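Local coordinates for protein tRNA (adenine(58)-N(1))-methyltransferase TrmI (PDB 2PWY) that catalyses the S-adenosyl-L-methionine-dependent methylation of adenosine 58 in tRNA to N(1)-methyladenosine and is required for cell growth at extreme temperatures, at residues Gln136-Arg139 with Asn140-Phe144; Val235-Pro238 with Arg239-Gln242. One frame throughout, in Å; residues are numbered along the deposited sequence.

Contact 1: residues Gln136-Arg139 with Asn140-Phe144; sequences QAER and NVRAF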
loop_
_atom_site.group_PDB
_atom_site.type_symbol
_atom_site.label_atom_id
_atom_site.label_comp_id
_atom_site.label_asym_id
_atom_site.label_seq_id
_atom_site.Cartn_x
_atom_site.Cartn_y
_atom_site.Cartn_z
ATOM N N GLN A 136 -23.827 -18.816 -18.304
ATOM C CA GLN A 136 -23.538 -17.375 -18.308
ATOM C C GLN A 136 -22.095 -17.118 -18.745
ATOM O O GLN A 136 -21.831 -16.204 -19.537
ATOM C CB GLN A 136 -23.804 -16.737 -16.937
ATOM C CG GLN A 136 -23.709 -15.195 -16.925
ATOM C CD GLN A 136 -24.653 -14.536 -17.926
ATOM O OE1 GLN A 136 -25.851 -14.829 -17.942
ATOM N NE2 GLN A 136 -24.120 -13.645 -18.763
ATOM N N ALA A 137 -21.171 -17.938 -18.242
ATOM C CA ALA A 137 -19.753 -17.789 -18.593
ATOM C C ALA A 137 -19.568 -17.941 -20.097
ATOM O O ALA A 137 -18.889 -17.136 -20.729
ATOM C CB ALA A 137 -18.897 -18.795 -17.843
ATOM N N GLU A 138 -20.188 -18.969 -20.669
ATOM C CA GLU A 138 -20.108 -19.184 -22.111
ATOM C C GLU A 138 -20.665 -17.986 -22.881
ATOM O O GLU A 138 -20.032 -17.537 -23.830
ATOM C CB GLU A 138 -20.772 -20.510 -22.508
ATOM C CG GLU A 138 -20.034 -21.727 -21.925
ATOM C CD GLU A 138 -20.644 -23.062 -22.317
ATOM O OE1 GLU A 138 -21.738 -23.068 -22.911
ATOM O OE2 GLU A 138 -20.029 -24.114 -22.019
ATOM N N ARG A 139 -21.817 -17.450 -22.469
ATOM C CA ARG A 139 -22.360 -16.246 -23.126
ATOM C C ARG A 139 -21.376 -15.085 -23.036
ATOM O O ARG A 139 -21.128 -14.383 -24.029
ATOM C CB ARG A 139 -23.721 -15.832 -22.539
ATOM C CG ARG A 139 -24.899 -16.682 -23.034
ATOM C CD ARG A 139 -26.266 -16.089 -22.633
ATOM N NE ARG A 139 -26.523 -16.203 -21.198
ATOM C CZ ARG A 139 -27.039 -17.275 -20.596
ATOM N NH1 ARG A 139 -27.372 -18.355 -21.296
ATOM N NH2 ARG A 139 -27.213 -17.265 -19.280
ATOM N N ASN A 140 -20.813 -14.888 -21.842
ATOM C CA ASN A 140 -19.898 -13.769 -21.611
ATOM C C ASN A 140 -18.668 -13.856 -22.510
ATOM O O ASN A 140 -18.259 -12.859 -23.113
ATOM C CB ASN A 140 -19.485 -13.703 -20.140
ATOM C CG ASN A 140 -20.585 -13.149 -19.240
ATOM O OD1 ASN A 140 -21.573 -12.575 -19.710
ATOM N ND2 ASN A 140 -20.408 -13.308 -17.940
ATOM N N VAL A 141 -18.100 -15.061 -22.613
ATOM C CA VAL A 141 -16.910 -15.290 -23.433
ATOM C C VAL A 141 -17.244 -15.083 -24.913
ATOM O O VAL A 141 -16.541 -14.377 -25.637
ATOM C CB VAL A 141 -16.333 -16.708 -23.192
ATOM C CG1 VAL A 141 -15.204 -17.034 -24.181
ATOM C CG2 VAL A 141 -15.844 -16.825 -21.745
ATOM N N ARG A 142 -18.336 -15.697 -25.351
ATOM C CA ARG A 142 -18.651 -15.693 -26.771
ATOM C C ARG A 142 -19.034 -14.300 -27.281
ATOM O O ARG A 142 -18.767 -13.969 -28.441
ATOM C CB ARG A 142 -19.684 -16.773 -27.091
ATOM C CG ARG A 142 -19.051 -18.161 -26.947
ATOM C CD ARG A 142 -20.039 -19.288 -26.660
ATOM N NE ARG A 142 -19.312 -20.555 -26.532
ATOM C CZ ARG A 142 -19.869 -21.731 -26.257
ATOM N NH1 ARG A 142 -21.180 -21.835 -26.072
ATOM N NH2 ARG A 142 -19.102 -22.812 -26.167
ATOM N N ALA A 143 -19.597 -13.474 -26.397
ATOM C CA ALA A 143 -20.023 -12.115 -26.745
ATOM C C ALA A 143 -18.845 -11.177 -26.995
ATOM O O ALA A 143 -19.003 -10.118 -27.620
ATOM C CB ALA A 143 -20.926 -11.545 -25.648
ATOM N N PHE A 144 -17.666 -11.570 -26.507
ATOM C CA PHE A 144 -16.487 -10.705 -26.530
ATOM C C PHE A 144 -15.346 -11.274 -27.371
ATOM O O PHE A 144 -14.505 -10.519 -27.871
ATOM C CB PHE A 144 -15.991 -10.509 -25.095
ATOM C CG PHE A 144 -15.020 -9.379 -24.931
ATOM C CD1 PHE A 144 -15.473 -8.061 -24.866
ATOM C CD2 PHE A 144 -13.655 -9.623 -24.819
ATOM C CE1 PHE A 144 -14.573 -6.998 -24.695
ATOM C CE2 PHE A 144 -12.758 -8.565 -24.660
ATOM C CZ PHE A 144 -13.223 -7.254 -24.588
HETATM O O HOH W 1 -22.667 -24.444 -25.546
#
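Gln136 and Asn140, one helical turn apart, are joined twice. The backbone N of Asn140 donates to Gln136 O at 2.8 Å, and Gln136 NE2 reaches Asn140 OD1 at 2.9 Å. The second bond leaves in the plane of the Gln136 amide but meets OD1 from above the Asn140 carbonyl plane, the two amide planes being 55° apart. A trans first torsion (chi1 -172°) followed by a bend at chi2 lets Gln136 bring NE2 to Asn140 while OE1 accepts from Arg139 NH2 at 3.1 Å, in the guanidinium plane. Replacing Gln136 by alanine removes the amide, and Asn140 OD1 would probably lose this donor while the Arg139 guanidinium would be freer to turn. Asn140 ND2 is held separately by the carbonyls of Lys74 and Ser107, the latter part of the S-adenosyl-L-methionine site.

Farther round the helix, Glu138 and Arg142 lie side by side. Their salt bridge, Glu138 OE1 to Arg142 NH1 at 3.4 Å, is purely electrostatic, because the oxygen lies well out of the guanidinium plane; a water at the guanidinium edge bridges the same two atoms. Glu138 CB packs over one guanidinium face, 3.8 Å from Arg142 NH1. Within the beta-alpha-beta unit that helix 131-144 forms with strands 123-128 and 150-154, Glu138, Val141 and Arg142 rest on Phe152, and Val141 also meets Leu112 of helix 109-118.

Contact 2: residues Val235-Pro238 with Arg239-Gln242; sequences VAHP and RFQQ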
loop_
_atom_site.group_PDB
_atom_site.type_symbol
_atom_site.label_atom_id
_atom_site.label_comp_id
_atom_site.label_asym_id
_atom_site.label_seq_id
_atom_site.Cartn_x
_atom_site.Cartn_y
_atom_site.Cartn_z
ATOM N N VAL A 235 -5.722 19.473 -9.240
ATOM C CA VAL A 235 -5.985 18.340 -8.348
ATOM C C VAL A 235 -5.160 17.135 -8.812
ATOM O O VAL A 235 -5.126 16.816 -10.010
ATOM C CB VAL A 235 -7.491 17.975 -8.304
ATOM C CG1 VAL A 235 -7.739 16.687 -7.500
ATOM C CG2 VAL A 235 -8.301 19.119 -7.723
ATOM N N ALA A 236 -4.469 16.501 -7.869
ATOM C CA ALA A 236 -3.667 15.314 -8.154
ATOM C C ALA A 236 -3.367 14.605 -6.847
ATOM O O ALA A 236 -2.554 15.086 -6.055
ATOM C CB ALA A 236 -2.353 15.694 -8.845
ATOM N N HIS A 237 -4.024 13.472 -6.618
ATOM C CA HIS A 237 -3.805 12.677 -5.412
ATOM C C HIS A 237 -4.281 11.253 -5.636
ATOM O O HIS A 237 -5.145 11.017 -6.484
ATOM C CB HIS A 237 -4.562 13.277 -4.215
ATOM C CG HIS A 237 -6.032 13.454 -4.454
ATOM N ND1 HIS A 237 -6.937 12.423 -4.320
ATOM C CD2 HIS A 237 -6.754 14.545 -4.809
ATOM C CE1 HIS A 237 -8.151 12.864 -4.599
ATOM N NE2 HIS A 237 -8.072 14.153 -4.883
ATOM N N PRO A 238 -3.721 10.291 -4.884
ATOM C CA PRO A 238 -4.314 8.959 -4.915
ATOM C C PRO A 238 -5.804 9.057 -4.591
ATOM O O PRO A 238 -6.191 9.879 -3.749
ATOM C CB PRO A 238 -3.556 8.222 -3.810
ATOM C CG PRO A 238 -2.232 8.893 -3.773
ATOM C CD PRO A 238 -2.536 10.345 -4.006
ATOM N N ARG A 239 -6.636 8.265 -5.263
ATOM C CA ARG A 239 -8.084 8.339 -5.046
ATOM C C ARG A 239 -8.423 8.137 -3.564
ATOM O O ARG A 239 -7.821 7.293 -2.884
ATOM C CB ARG A 239 -8.844 7.345 -5.929
ATOM C CG ARG A 239 -8.801 7.701 -7.397
ATOM C CD ARG A 239 -9.951 7.067 -8.189
ATOM N NE ARG A 239 -9.781 7.326 -9.623
ATOM C CZ ARG A 239 -10.136 8.458 -10.228
ATOM N NH1 ARG A 239 -10.710 9.436 -9.538
ATOM N NH2 ARG A 239 -9.925 8.613 -11.532
ATOM N N PHE A 240 -9.362 8.939 -3.067
ATOM C CA PHE A 240 -9.728 8.917 -1.654
ATOM C C PHE A 240 -10.277 7.553 -1.243
ATOM O O PHE A 240 -10.008 7.075 -0.129
ATOM C CB PHE A 240 -10.731 10.040 -1.329
ATOM C CG PHE A 240 -10.154 11.434 -1.449
ATOM C CD1 PHE A 240 -8.925 11.756 -0.866
ATOM C CD2 PHE A 240 -10.856 12.433 -2.122
ATOM C CE1 PHE A 240 -8.396 13.043 -0.971
ATOM C CE2 PHE A 240 -10.340 13.724 -2.229
ATOM C CZ PHE A 240 -9.107 14.031 -1.646
ATOM N N GLN A 241 -11.025 6.936 -2.155
ATOM C CA GLN A 241 -11.570 5.596 -1.967
ATOM C C GLN A 241 -10.981 4.624 -2.997
ATOM O O GLN A 241 -11.091 4.855 -4.204
ATOM C CB GLN A 241 -13.102 5.632 -2.077
ATOM N N GLN A 242 -10.362 3.547 -2.507
ATOM C CA GLN A 242 -9.761 2.510 -3.359
ATOM C C GLN A 242 -10.403 1.156 -3.087
ATOM O O GLN A 242 -10.909 0.912 -1.985
ATOM C CB GLN A 242 -8.263 2.342 -3.069
ATOM C CG GLN A 242 -7.414 3.600 -3.141
ATOM C CD GLN A 242 -6.860 3.893 -4.525
ATOM O OE1 GLN A 242 -6.802 3.023 -5.411
ATOM N NE2 GLN A 242 -6.429 5.133 -4.711
#
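His237 and Phe240 stack across a bend in the chain: residues 235-238 are extended, Phe240 turns to helical backbone angles, and Gln241 and Gln242 resume the strand. The interruption falls at Arg239-Phe240. On the Pro238 side, the carbonyl O of Pro238 accepts from His237 ND1 at 2.7 Å, in a nearly straight bond that lies in the imidazole plane yet enters from above the carbonyl plane. This bond restrains the rotation of the ring and places a proton on ND1.

The first torsion of His237 sets CG between the backbone N and the carbonyl carbon (chi1 55°), swinging the imidazole along the chain toward the bend. There Phe240 covers one of its faces in an offset stack, with centroids 4.0 Å apart and planes 20° from parallel. The overlap is carried by the rims, His237 CE1 lying 3.3 Å from both CZ and CE2 of Phe240, while Phe240 CZ also comes within 3.4 Å of His237 NE2. Although the rings are nearly parallel, the side chains that bear them cross at about a right angle.

The broken strand 235-243 forms a beta hairpin with the long strand 216-232, at one margin of the mixed sheet within this chain. Backbone hydrogen bonds tie His237 to Glu230 and Arg239 to Glu228, so the pairing runs into the interruption at Arg239. Beyond it, the bent side chain of Gln242 turns back, and its NE2 donates to Arg239 O at 3.2 Å and to the carbonyl of Glu228. Pro238 packs on Arg227 and Trp229 of the hairpin partner and on His245 of a neighbouring subunit. At Gln242 the sheet continues into that same neighbouring subunit through an antiparallel pairing, and Asn200 of that subunit packs against Val235 and His237.

Contacts 1 and 2 lie on opposite sides of the centre of the chain, their centres about 34 Å apart and their nearest atoms about 21 Å apart, so neither touches the other. Contact 1 belongs to the cofactor-binding part of the fold: the side chain of Ala137 is about 6 Å from the bound S-adenosyl-L-homocysteine and about 6 Å from that of Glu128, and the side chain of Asn140 is about 4 Å from that of Ser107. Contact 2 is remote from the cofactor site, its centre about 25 Å from the centre of the chain, and lies where subunits of the tetramer meet. No other subunit touches residues 136-144, whereas residues 235-242 meet two.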